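Local coordinates for protein arabinan endo-1,5-alpha-l-arabinosidase A (Cellvibrio cellulosa, PDB 1GYE) that hydrolyses alpha-1,5-arabinofuranosyl bonds of linear arabinan, a plant cell-wall polysaccharide, to give almost exclusively arabinotriose, at residues 53-58 / 80-85; 61-66 / 124-129; 144-149 / 182-187. One frame throughout, in Å; residues are numbered along the deposited sequence.

Contact 1. Residues 53-58 / 80-85; sequences RVSPSF and VSAFGK. With AHR (alpha-L-arabinofuranose), chain B; AHR (alpha-L-arabinofuranose), chain C.
Ser55, the first residue beyond helix 51-54, grips the backbone of Ser81 through its hydroxyl. Ser55 CB passes 3.7 Å from Ser81 O, and one bond further Ser55 OG donates a hydrogen bond to Ser81 O at 3.0 Å. The C=O...donor angle of 113° and a donor lying 67° out of the carbonyl plane show that the hydroxyl comes from above the carbonyl group and not along a lone pair. Beyond OG the methyl of Ala82 is next, and that same methyl meets the second hydroxyl of the turn, Ser57 OG to Ala82 CB being 3.5 Å. On the other flank the contact is apolar. Phe58 turns its CG anti to the backbone N (chi1 -168°), which brings CD1 to within 3.9 Å of Val80 CG1, the two side chains crossing at about a right angle. The type I turn 55-58, closed by Phe58 N bonding to Ser55 O, meets the type II turn 82-85 at its first residue, Ala82. That second turn binds sugar: Gly84 N donates to O3 of arabinofuranose C at 2.7 Å, and Lys85 NZ to O1 of arabinofuranose B at 3.0 Å. This loop between antiparallel strands 73-80 and 88-95 of a propeller blade forms part of the wall of the arabinan-binding groove, residues 82-85 all belonging to the glycan pocket.

Contact 2. Residues 61-66 / 124-129; sequences HLWAPD and NAIAPA. With AHR (alpha-L-arabinofuranose), chain D; AHR (alpha-L-arabinofuranose), chain E; AHR (alpha-L-arabinofuranose), chain F; AHR (alpha-L-arabinofuranose), chain C.
At the floor of the arabinan groove, near the middle of the five-bladed propeller, Trp63 and Ile126 meet where the chains leading into two neighbouring blades run side by side. Their directions differ by only 17° between residues 63-66 and 126-129. Each chain bends at an alanine with positive phi that precedes a proline, and the two bends touch, Ala64 CB lying 3.6 Å from Ala127 CA. Ile126 CD1 comes in at the edge of the Trp63 ring, in its plane, 4.0 Å from CE3. One face of the indole meets carbohydrate: O5 of arabinofuranose D stands 3.4 Å above it, displaced toward the rim, with C1 of arabinofuranose F over the same face. Asn124 ND2 adds a weak hydrogen bond to O2 of arabinofuranose C (3.0 Å, N-H...O angle 127°), while its OD1 is held by Ser88 OG. Further along, Asp66 CB packs 3.4 Å from Pro128 O, and a trans chi1 of -164° carries OD2 over Ala129 CA to accept from Ile130 N. No direct hydrogen bond joins the two segments. Water 1 bonds to Ala64 O at 2.8 Å and also to Pro128 O, and water 2 bonds to Pro128 O at 2.7 Å. His260, a likely calcium ligand, packs against Ala64. The chemistry therefore divides in two: toward the groove an indole face for sugar, with Ile126 packed at its edge, and beyond the alanine bends buried carbonyls that water 1 bridges, linking the backbones through solvent and not directly.

Contact 3. Residues 144-149 / 182-187; sequences SFWGGL and SQAGSA. With AHR (alpha-L-arabinofuranose), chain C; AHR (alpha-L-arabinofuranose), chain G.
The Phe145 ring is sandwiched between sugar and backbone: C1 of arabinofuranose C lies 3.6 Å above one face, offset toward the rim, as is C5 of arabinofuranose G beside it, and Ala187 O sits against the opposite face. Ala184 O and Gly185 O lie at its edge, in the ring plane. Trp146 is turned flat onto the other segment. Ala184 CA makes a CH-pi contact 3.4 Å from the centroid of its six-membered ring, only 3° off the normal, and Gln183 O shares that face. O2 of arabinofuranose C and Ser144 O lie at the indole edge, and Trp146 NE1 donates to Asp181 O. A type II' turn, 145-148, shapes this loop between strands 138-142 and 149-153, which meets the loop before strand 189-197 in the glycan pocket. Trp146 N bonds to Ala184 O (3.0 Å, N-H...O angle 152°). Water 3 donates to Ala184 O and Trp146 O, so Ala184 O receives two bonds. O2 of arabinofuranose C donates to Ser144 OG at 2.7 Å, and that hydroxyl also bonds Glu190 OE1, the probable proton donor. Phe145 thus underlies the C-G linkage, while Ala184 O and Gly185 O face its weakly positive C-H rim, probably a favourable electrostatic contact.

In the fold
Contacts 1 and 2 interleave along the chain, their segments following in the order 53-58, 61-66, 80-85 and 124-129, whereas contact 3 begins only after both have closed. Strand 61-70 of contact 2 pairs with strand 73-80, which runs into the loop of contact 1; residues 124-129 lead into the four-stranded sheet whose 138-142 to 149-153 connection forms one side of contact 3. Contact 2 is about 7 Å from the chain centre, the others 17 to 18 Å, and the contact centres lie 12 to 16 Å apart. All three touch arabinofuranose C, so loops and an inner strand of successive propeller blades converge on a single sugar of the bound arabinan.

Contact 1. Residues 53-58 / 80-85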
loop_
_atom_site.group_PDB
_atom_site.type_symbol
_atom_site.label_atom_id
_atom_site.label_comp_id
_atom_site.label_asym_id
_atom_site.label_seq_id
_atom_site.Cartn_x
_atom_site.Cartn_y
_atom_site.Cartn_z
ATOM N N ARG A 53 -20.515 -9.401 -4.215
ATOM C CA ARG A 53 -21.575 -8.584 -3.651
ATOM C C ARG A 53 -21.114 -7.054 -3.657
ATOM O O ARG A 53 -21.803 -6.169 -4.164
ATOM C CB ARG A 53 -21.880 -9.144 -2.267
ATOM C CG ARG A 53 -23.143 -8.680 -1.605
ATOM C CD ARG A 53 -22.867 -7.842 -0.361
ATOM N NE ARG A 53 -22.752 -6.425 -0.743
ATOM C CZ ARG A 53 -21.986 -5.504 -0.132
ATOM N NH1 ARG A 53 -21.211 -5.822 0.924
ATOM N NH2 ARG A 53 -22.001 -4.252 -0.602
ATOM N N VAL A 54 -19.912 -6.780 -3.191
ATOM C CA VAL A 54 -19.364 -5.443 -3.235
ATOM C C VAL A 54 -19.067 -5.014 -4.682
ATOM O O VAL A 54 -19.360 -3.880 -5.059
ATOM C CB VAL A 54 -18.063 -5.352 -2.338
ATOM C CG1 VAL A 54 -17.199 -4.154 -2.677
ATOM C CG2 VAL A 54 -18.410 -5.430 -0.846
ATOM N N SER A 55 -18.470 -5.888 -5.485
ATOM C CA SER A 55 -18.143 -5.486 -6.854
ATOM C C SER A 55 -18.463 -6.577 -7.901
ATOM O O SER A 55 -17.689 -7.508 -8.094
ATOM C CB SER A 55 -16.698 -4.944 -6.948
ATOM O OG SER A 55 -15.954 -5.586 -7.969
ATOM N N PRO A 56 -19.625 -6.477 -8.524
ATOM C CA PRO A 56 -20.146 -7.528 -9.436
ATOM C C PRO A 56 -19.290 -7.848 -10.683
ATOM O O PRO A 56 -19.376 -8.970 -11.194
ATOM C CB PRO A 56 -21.532 -6.988 -9.872
ATOM C CG PRO A 56 -21.878 -5.885 -8.829
ATOM C CD PRO A 56 -20.559 -5.358 -8.351
ATOM N N SER A 57 -18.513 -6.875 -11.163
ATOM C CA SER A 57 -17.575 -7.029 -12.289
ATOM C C SER A 57 -16.244 -7.743 -11.881
ATOM O O SER A 57 -15.504 -8.196 -12.759
ATOM C CB SER A 57 -17.264 -5.648 -12.897
ATOM O OG SER A 57 -16.783 -4.766 -11.855
ATOM N N PHE A 58 -15.977 -7.830 -10.568
ATOM C CA PHE A 58 -14.809 -8.512 -9.973
ATOM C C PHE A 58 -14.206 -9.665 -10.788
ATOM O O PHE A 58 -14.899 -10.652 -11.121
ATOM C CB PHE A 58 -15.134 -9.025 -8.563
ATOM C CG PHE A 58 -13.925 -9.472 -7.787
ATOM C CD1 PHE A 58 -12.954 -8.540 -7.377
ATOM C CD2 PHE A 58 -13.733 -10.827 -7.478
ATOM C CE1 PHE A 58 -11.798 -8.959 -6.657
ATOM C CE2 PHE A 58 -12.590 -11.258 -6.764
ATOM C CZ PHE A 58 -11.628 -10.322 -6.358
ATOM N N VAL A 80 -11.070 -5.373 -2.488
ATOM C CA VAL A 80 -12.018 -5.724 -3.542
ATOM C C VAL A 80 -12.576 -4.428 -4.199
ATOM O O VAL A 80 -12.997 -3.495 -3.503
ATOM C CB VAL A 80 -13.168 -6.618 -2.948
ATOM C CG1 VAL A 80 -14.185 -6.997 -4.004
ATOM C CG2 VAL A 80 -12.632 -7.909 -2.293
ATOM N N SER A 81 -12.576 -4.323 -5.527
ATOM C CA SER A 81 -12.931 -3.050 -6.165
ATOM C C SER A 81 -13.232 -3.213 -7.643
ATOM O O SER A 81 -13.265 -4.333 -8.145
ATOM C CB SER A 81 -11.788 -2.038 -6.026
ATOM O OG SER A 81 -12.240 -0.688 -6.262
ATOM N N ALA A 82 -13.484 -2.097 -8.331
ATOM C CA ALA A 82 -13.596 -2.114 -9.793
ATOM C C ALA A 82 -12.934 -0.866 -10.336
ATOM O O ALA A 82 -12.926 0.175 -9.671
ATOM C CB ALA A 82 -15.031 -2.183 -10.257
ATOM N N PHE A 83 -12.403 -0.977 -11.540
ATOM C CA PHE A 83 -11.633 0.092 -12.105
ATOM C C PHE A 83 -12.437 1.356 -12.208
ATOM O O PHE A 83 -13.488 1.365 -12.855
ATOM C CB PHE A 83 -11.135 -0.246 -13.517
ATOM C CG PHE A 83 -10.066 0.719 -14.013
ATOM C CD1 PHE A 83 -9.061 1.170 -13.139
ATOM C CD2 PHE A 83 -10.054 1.172 -15.340
ATOM C CE1 PHE A 83 -8.055 2.066 -13.563
ATOM C CE2 PHE A 83 -9.038 2.081 -15.788
ATOM C CZ PHE A 83 -8.044 2.527 -14.876
ATOM N N GLY A 84 -11.882 2.428 -11.657
ATOM C CA GLY A 84 -12.510 3.731 -11.707
ATOM C C GLY A 84 -13.813 3.898 -10.924
ATOM O O GLY A 84 -14.536 4.862 -11.178
ATOM N N LYS A 85 -14.118 2.962 -10.026
ATOM C CA LYS A 85 -15.333 3.027 -9.224
ATOM C C LYS A 85 -14.956 2.972 -7.766
ATOM O O LYS A 85 -13.862 2.462 -7.425
ATOM C CB LYS A 85 -16.237 1.853 -9.525
ATOM C CG LYS A 85 -16.678 1.817 -10.987
ATOM C CD LYS A 85 -17.793 0.822 -11.200
ATOM C CE LYS A 85 -18.233 0.755 -12.694
ATOM N NZ LYS A 85 -18.824 2.066 -13.052
HETATM O O5 AHR B . -11.612 6.136 -15.427
HETATM C C5 AHR B . -12.337 4.991 -14.947
HETATM C C4 AHR B . -13.529 4.699 -15.847
HETATM O O4 AHR B . -14.696 4.680 -15.022
HETATM C C3 AHR B . -13.468 3.297 -16.459
HETATM O O3 AHR B . -13.244 3.283 -17.868
HETATM C C2 AHR B . -14.829 2.722 -16.181
HETATM O O2 AHR B . -14.777 1.296 -16.190
HETATM C C1 AHR B . -15.026 3.309 -14.803
HETATM O O1 AHR B . -16.345 3.172 -14.288
HETATM O O5 AHR C . -5.947 2.207 -10.304
HETATM C C5 AHR C . -6.779 2.608 -9.264
HETATM C C4 AHR C . -7.983 3.128 -9.980
HETATM O O4 AHR C . -7.754 4.473 -10.353
HETATM C C3 AHR C . -9.119 3.064 -9.007
HETATM O O3 AHR C . -10.130 2.283 -9.633
HETATM C C2 AHR C . -9.552 4.495 -8.832
HETATM O O2 AHR C . -9.340 4.831 -7.461
HETATM C C1 AHR C . -8.725 5.320 -9.789
#

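Contact 2. Residues 61-66 / 124-129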
loop_
_atom_site.group_PDB
_atom_site.type_symbol
_atom_site.label_atom_id
_atom_site.label_comp_id
_atom_site.label_asym_id
_atom_site.label_seq_id
_atom_site.Cartn_x
_atom_site.Cartn_y
_atom_site.Cartn_z
ATOM N N HIS A 61 -8.823 -10.652 -8.996
ATOM C CA HIS A 61 -7.621 -9.937 -8.525
ATOM C C HIS A 61 -7.895 -9.013 -7.347
ATOM O O HIS A 61 -8.647 -8.033 -7.466
ATOM C CB HIS A 61 -6.976 -9.135 -9.662
ATOM C CG HIS A 61 -6.576 -9.975 -10.843
ATOM N ND1 HIS A 61 -5.276 -10.370 -11.070
ATOM C CD2 HIS A 61 -7.312 -10.515 -11.846
ATOM C CE1 HIS A 61 -5.222 -11.089 -12.174
ATOM N NE2 HIS A 61 -6.445 -11.193 -12.663
ATOM N N LEU A 62 -7.283 -9.320 -6.205
ATOM C CA LEU A 62 -7.363 -8.429 -5.050
ATOM C C LEU A 62 -6.273 -7.416 -5.192
ATOM O O LEU A 62 -5.247 -7.689 -5.837
ATOM C CB LEU A 62 -7.255 -9.213 -3.742
ATOM C CG LEU A 62 -8.353 -10.321 -3.633
ATOM C CD1 LEU A 62 -7.997 -11.340 -2.584
ATOM C CD2 LEU A 62 -9.719 -9.749 -3.311
ATOM N N TRP A 63 -6.501 -6.223 -4.627
ATOM C CA TRP A 63 -5.562 -5.130 -4.806
ATOM C C TRP A 63 -4.885 -4.712 -3.529
ATOM O O TRP A 63 -5.489 -4.693 -2.419
ATOM C CB TRP A 63 -6.246 -3.887 -5.350
ATOM C CG TRP A 63 -6.977 -4.009 -6.670
ATOM C CD1 TRP A 63 -7.018 -5.088 -7.514
ATOM C CD2 TRP A 63 -7.783 -2.987 -7.290
ATOM N NE1 TRP A 63 -7.799 -4.801 -8.610
ATOM C CE2 TRP A 63 -8.294 -3.535 -8.505
ATOM C CE3 TRP A 63 -8.123 -1.659 -6.943
ATOM C CZ2 TRP A 63 -9.137 -2.815 -9.376
ATOM C CZ3 TRP A 63 -8.969 -0.919 -7.820
ATOM C CH2 TRP A 63 -9.464 -1.512 -9.020
ATOM N N ALA A 64 -3.635 -4.316 -3.706
ATOM C CA ALA A 64 -2.999 -3.467 -2.752
ATOM C C ALA A 64 -3.081 -4.068 -1.347
ATOM O O ALA A 64 -3.723 -3.501 -0.456
ATOM C CB ALA A 64 -3.651 -2.068 -2.798
ATOM N N PRO A 65 -2.417 -5.210 -1.133
ATOM C CA PRO A 65 -2.462 -5.856 0.175
ATOM C C PRO A 65 -1.673 -5.044 1.189
ATOM O O PRO A 65 -0.832 -4.152 0.852
ATOM C CB PRO A 65 -1.741 -7.170 -0.085
ATOM C CG PRO A 65 -0.792 -6.827 -1.158
ATOM C CD PRO A 65 -1.540 -5.943 -2.075
ATOM N N ASP A 66 -1.929 -5.340 2.450
ATOM C CA ASP A 66 -0.955 -4.950 3.460
ATOM C C ASP A 66 -0.775 -6.083 4.460
ATOM O O ASP A 66 -1.761 -6.774 4.808
ATOM C CB ASP A 66 -1.335 -3.636 4.153
ATOM C CG ASP A 66 -0.167 -3.044 4.906
ATOM O OD1 ASP A 66 0.921 -2.965 4.302
ATOM O OD2 ASP A 66 -0.231 -2.676 6.102
ATOM N N ASN A 124 -12.510 5.972 -1.310
ATOM C CA ASN A 124 -12.570 4.723 -2.013
ATOM C C ASN A 124 -11.865 3.729 -1.139
ATOM O O ASN A 124 -10.679 3.876 -0.912
ATOM C CB ASN A 124 -11.790 4.885 -3.311
ATOM C CG ASN A 124 -11.988 3.723 -4.241
ATOM O OD1 ASN A 124 -12.795 2.809 -3.965
ATOM N ND2 ASN A 124 -11.275 3.741 -5.378
ATOM N N ALA A 125 -12.575 2.745 -0.581
ATOM C CA ALA A 125 -11.944 1.807 0.357
ATOM C C ALA A 125 -11.019 0.817 -0.365
ATOM O O ALA A 125 -11.326 -0.363 -0.486
ATOM C CB ALA A 125 -13.011 1.048 1.143
ATOM N N ILE A 126 -9.902 1.315 -0.880
ATOM C CA ILE A 126 -8.800 0.463 -1.294
ATOM C C ILE A 126 -7.481 0.893 -0.640
ATOM O O ILE A 126 -7.385 1.985 -0.056
ATOM C CB ILE A 126 -8.660 0.425 -2.836
ATOM C CG1 ILE A 126 -8.243 1.778 -3.376
ATOM C CG2 ILE A 126 -9.975 -0.087 -3.554
ATOM C CD1 ILE A 126 -7.889 1.687 -4.848
ATOM N N ALA A 127 -6.499 -0.016 -0.690
ATOM C CA ALA A 127 -5.101 0.270 -0.436
ATOM C C ALA A 127 -4.804 0.517 0.978
ATOM O O ALA A 127 -4.271 1.572 1.314
ATOM C CB ALA A 127 -4.632 1.427 -1.263
ATOM N N PRO A 128 -5.135 -0.435 1.840
ATOM C CA PRO A 128 -4.932 -0.248 3.287
ATOM C C PRO A 128 -3.452 -0.215 3.639
ATOM O O PRO A 128 -2.655 -0.764 2.886
ATOM C CB PRO A 128 -5.574 -1.475 3.889
ATOM C CG PRO A 128 -5.432 -2.489 2.775
ATOM C CD PRO A 128 -5.755 -1.731 1.513
ATOM N N ALA A 129 -3.119 0.462 4.729
ATOM C CA ALA A 129 -1.814 0.304 5.404
ATOM C C ALA A 129 -2.034 0.372 6.915
ATOM O O ALA A 129 -2.851 1.220 7.382
ATOM C CB ALA A 129 -0.779 1.353 4.949
HETATM O O5 AHR D . -5.438 -2.935 -10.360
HETATM C C5 AHR D . -4.503 -1.973 -9.892
HETATM C C4 AHR D . -5.234 -0.944 -9.089
HETATM O O4 AHR D . -5.637 -0.018 -10.079
HETATM C C3 AHR D . -4.340 -0.184 -8.135
HETATM O O3 AHR D . -4.563 -0.513 -6.774
HETATM C C2 AHR D . -4.750 1.246 -8.381
HETATM O O2 AHR D . -3.659 2.112 -8.082
HETATM C C1 AHR D . -5.014 1.229 -9.861
HETATM O O5 AHR E . 2.250 -7.618 -11.645
HETATM C C5 AHR E . 1.208 -8.291 -10.899
HETATM C C4 AHR E . -0.090 -8.209 -11.695
HETATM O O4 AHR E . -0.385 -6.879 -12.168
HETATM C C3 AHR E . -1.290 -8.620 -10.900
HETATM O O3 AHR E . -1.465 -9.979 -11.237
HETATM C C2 AHR E . -2.371 -7.833 -11.597
HETATM O O2 AHR E . -3.503 -7.671 -10.772
HETATM C C1 AHR E . -1.738 -6.522 -11.960
HETATM O O5 AHR F . -2.298 -6.044 -13.182
HETATM C C5 AHR F . -2.189 -4.597 -13.277
HETATM C C4 AHR F . -3.455 -3.851 -12.789
HETATM O O4 AHR F . -3.462 -3.787 -11.374
HETATM C C3 AHR F . -4.827 -4.419 -13.176
HETATM O O3 AHR F . -5.528 -3.433 -13.924
HETATM C C2 AHR F . -5.608 -4.628 -11.905
HETATM O O2 AHR F . -5.823 -5.995 -11.634
HETATM C C1 AHR F . -4.739 -4.106 -10.801
HETATM O O5 AHR C . -5.947 2.207 -10.304
HETATM C C5 AHR C . -6.779 2.608 -9.264
HETATM C C4 AHR C . -7.983 3.128 -9.980
HETATM O O4 AHR C . -7.754 4.473 -10.353
HETATM C C3 AHR C . -9.119 3.064 -9.007
HETATM O O3 AHR C . -10.130 2.283 -9.633
HETATM C C2 AHR C . -9.552 4.495 -8.832
HETATM O O2 AHR C . -9.340 4.831 -7.461
HETATM C C1 AHR C . -8.725 5.320 -9.789
HETATM O O HOH W 1 -2.342 -1.279 0.471
HETATM O O HOH W 2 -0.170 -1.026 1.774
#

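Contact 3. Residues 144-149 / 182-187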
loop_
_atom_site.group_PDB
_atom_site.type_symbol
_atom_site.label_atom_id
_atom_site.label_comp_id
_atom_site.label_asym_id
_atom_site.label_seq_id
_atom_site.Cartn_x
_atom_site.Cartn_y
_atom_site.Cartn_z
ATOM N N SER A 144 -7.784 6.313 -2.389
ATOM C CA SER A 144 -7.399 6.512 -3.786
ATOM C C SER A 144 -8.391 7.486 -4.425
ATOM O O SER A 144 -9.583 7.213 -4.385
ATOM C CB SER A 144 -7.525 5.179 -4.490
ATOM O OG SER A 144 -7.210 5.260 -5.860
ATOM N N PHE A 145 -7.926 8.620 -4.958
ATOM C CA PHE A 145 -8.801 9.598 -5.609
ATOM C C PHE A 145 -9.974 10.027 -4.717
ATOM O O PHE A 145 -9.878 9.958 -3.465
ATOM C CB PHE A 145 -9.322 9.023 -6.914
ATOM C CG PHE A 145 -8.277 8.893 -7.941
ATOM C CD1 PHE A 145 -7.238 7.971 -7.778
ATOM C CD2 PHE A 145 -8.265 9.726 -9.053
ATOM C CE1 PHE A 145 -6.202 7.850 -8.750
ATOM C CE2 PHE A 145 -7.253 9.584 -10.050
ATOM C CZ PHE A 145 -6.220 8.647 -9.884
ATOM N N TRP A 146 -11.084 10.448 -5.327
ATOM C CA TRP A 146 -12.188 10.986 -4.541
ATOM C C TRP A 146 -11.608 11.991 -3.563
ATOM O O TRP A 146 -10.832 12.822 -4.005
ATOM C CB TRP A 146 -12.983 9.874 -3.849
ATOM C CG TRP A 146 -13.963 9.253 -4.811
ATOM C CD1 TRP A 146 -15.253 9.622 -4.988
ATOM C CD2 TRP A 146 -13.709 8.201 -5.763
ATOM N NE1 TRP A 146 -15.833 8.863 -5.981
ATOM C CE2 TRP A 146 -14.913 7.980 -6.474
ATOM C CE3 TRP A 146 -12.587 7.436 -6.095
ATOM C CZ2 TRP A 146 -15.045 7.022 -7.472
ATOM C CZ3 TRP A 146 -12.709 6.466 -7.092
ATOM C CH2 TRP A 146 -13.936 6.279 -7.786
ATOM N N GLY A 147 -11.976 11.933 -2.270
ATOM C CA GLY A 147 -11.563 12.948 -1.340
ATOM C C GLY A 147 -10.280 12.587 -0.641
ATOM O O GLY A 147 -9.937 13.181 0.388
ATOM N N GLY A 148 -9.554 11.622 -1.169
ATOM C CA GLY A 148 -8.170 11.429 -0.781
ATOM C C GLY A 148 -7.915 10.397 0.293
ATOM O O GLY A 148 -8.604 9.385 0.349
ATOM N N LEU A 149 -6.940 10.633 1.153
ATOM C CA LEU A 149 -6.481 9.547 1.996
ATOM C C LEU A 149 -6.928 9.742 3.425
ATOM O O LEU A 149 -6.910 10.874 3.950
ATOM C CB LEU A 149 -4.956 9.398 1.894
ATOM C CG LEU A 149 -4.351 9.307 0.479
ATOM C CD1 LEU A 149 -2.863 8.908 0.484
ATOM C CD2 LEU A 149 -5.141 8.342 -0.377
ATOM N N SER A 182 -19.855 9.863 -7.947
ATOM C CA SER A 182 -19.450 8.553 -8.427
ATOM C C SER A 182 -18.145 8.576 -9.260
ATOM O O SER A 182 -17.587 7.513 -9.537
ATOM C CB SER A 182 -20.596 7.876 -9.166
ATOM O OG SER A 182 -21.668 7.590 -8.268
ATOM N N GLN A 183 -17.659 9.779 -9.601
ATOM C CA GLN A 183 -16.444 9.933 -10.388
ATOM C C GLN A 183 -15.204 10.058 -9.524
ATOM O O GLN A 183 -15.135 10.862 -8.579
ATOM C CB GLN A 183 -16.482 11.173 -11.293
ATOM C CG GLN A 183 -17.640 11.294 -12.154
ATOM C CD GLN A 183 -17.535 10.437 -13.352
ATOM O OE1 GLN A 183 -16.443 10.078 -13.774
ATOM N NE2 GLN A 183 -18.654 10.128 -13.931
ATOM N N ALA A 184 -14.183 9.320 -9.906
ATOM C CA ALA A 184 -12.882 9.409 -9.207
ATOM C C ALA A 184 -12.329 10.834 -9.144
ATOM O O ALA A 184 -11.648 11.185 -8.172
ATOM C CB ALA A 184 -11.856 8.475 -9.837
ATOM N N GLY A 185 -12.620 11.639 -10.167
ATOM C CA GLY A 185 -12.193 13.025 -10.159
ATOM C C GLY A 185 -10.732 13.226 -10.571
ATOM O O GLY A 185 -10.093 12.314 -11.118
ATOM N N SER A 186 -10.158 14.382 -10.241
ATOM C CA SER A 186 -8.839 14.678 -10.746
ATOM C C SER A 186 -7.801 14.714 -9.649
ATOM O O SER A 186 -6.638 15.062 -9.909
ATOM C CB SER A 186 -8.832 15.993 -11.557
ATOM O OG SER A 186 -8.678 17.062 -10.609
ATOM N N ALA A 187 -8.197 14.322 -8.433
ATOM C CA ALA A 187 -7.257 14.205 -7.310
ATOM C C ALA A 187 -6.389 12.973 -7.487
ATOM O O ALA A 187 -6.680 11.893 -6.947
ATOM C CB ALA A 187 -8.016 14.129 -6.003
HETATM O O5 AHR C . -5.947 2.207 -10.304
HETATM C C5 AHR C . -6.779 2.608 -9.264
HETATM C C4 AHR C . -7.983 3.128 -9.980
HETATM O O4 AHR C . -7.754 4.473 -10.353
HETATM C C3 AHR C . -9.119 3.064 -9.007
HETATM O O3 AHR C . -10.130 2.283 -9.633
HETATM C C2 AHR C . -9.552 4.495 -8.832
HETATM O O2 AHR C . -9.340 4.831 -7.461
HETATM C C1 AHR C . -8.725 5.320 -9.789
HETATM O O5 AHR G . -9.607 5.629 -10.849
HETATM C C5 AHR G . -8.998 6.493 -11.806
HETATM C C4 AHR G . -10.031 6.873 -12.839
HETATM O O4 AHR G . -10.217 5.719 -13.622
HETATM C C3 AHR G . -9.561 7.935 -13.815
HETATM O O3 AHR G . -10.395 9.091 -13.784
HETATM C C2 AHR G . -9.676 7.362 -15.205
HETATM O O2 AHR G . -8.362 7.191 -15.733
HETATM C C1 AHR G . -10.262 6.006 -15.020
HETATM O O HOH W 3 -11.187 13.508 -6.587
#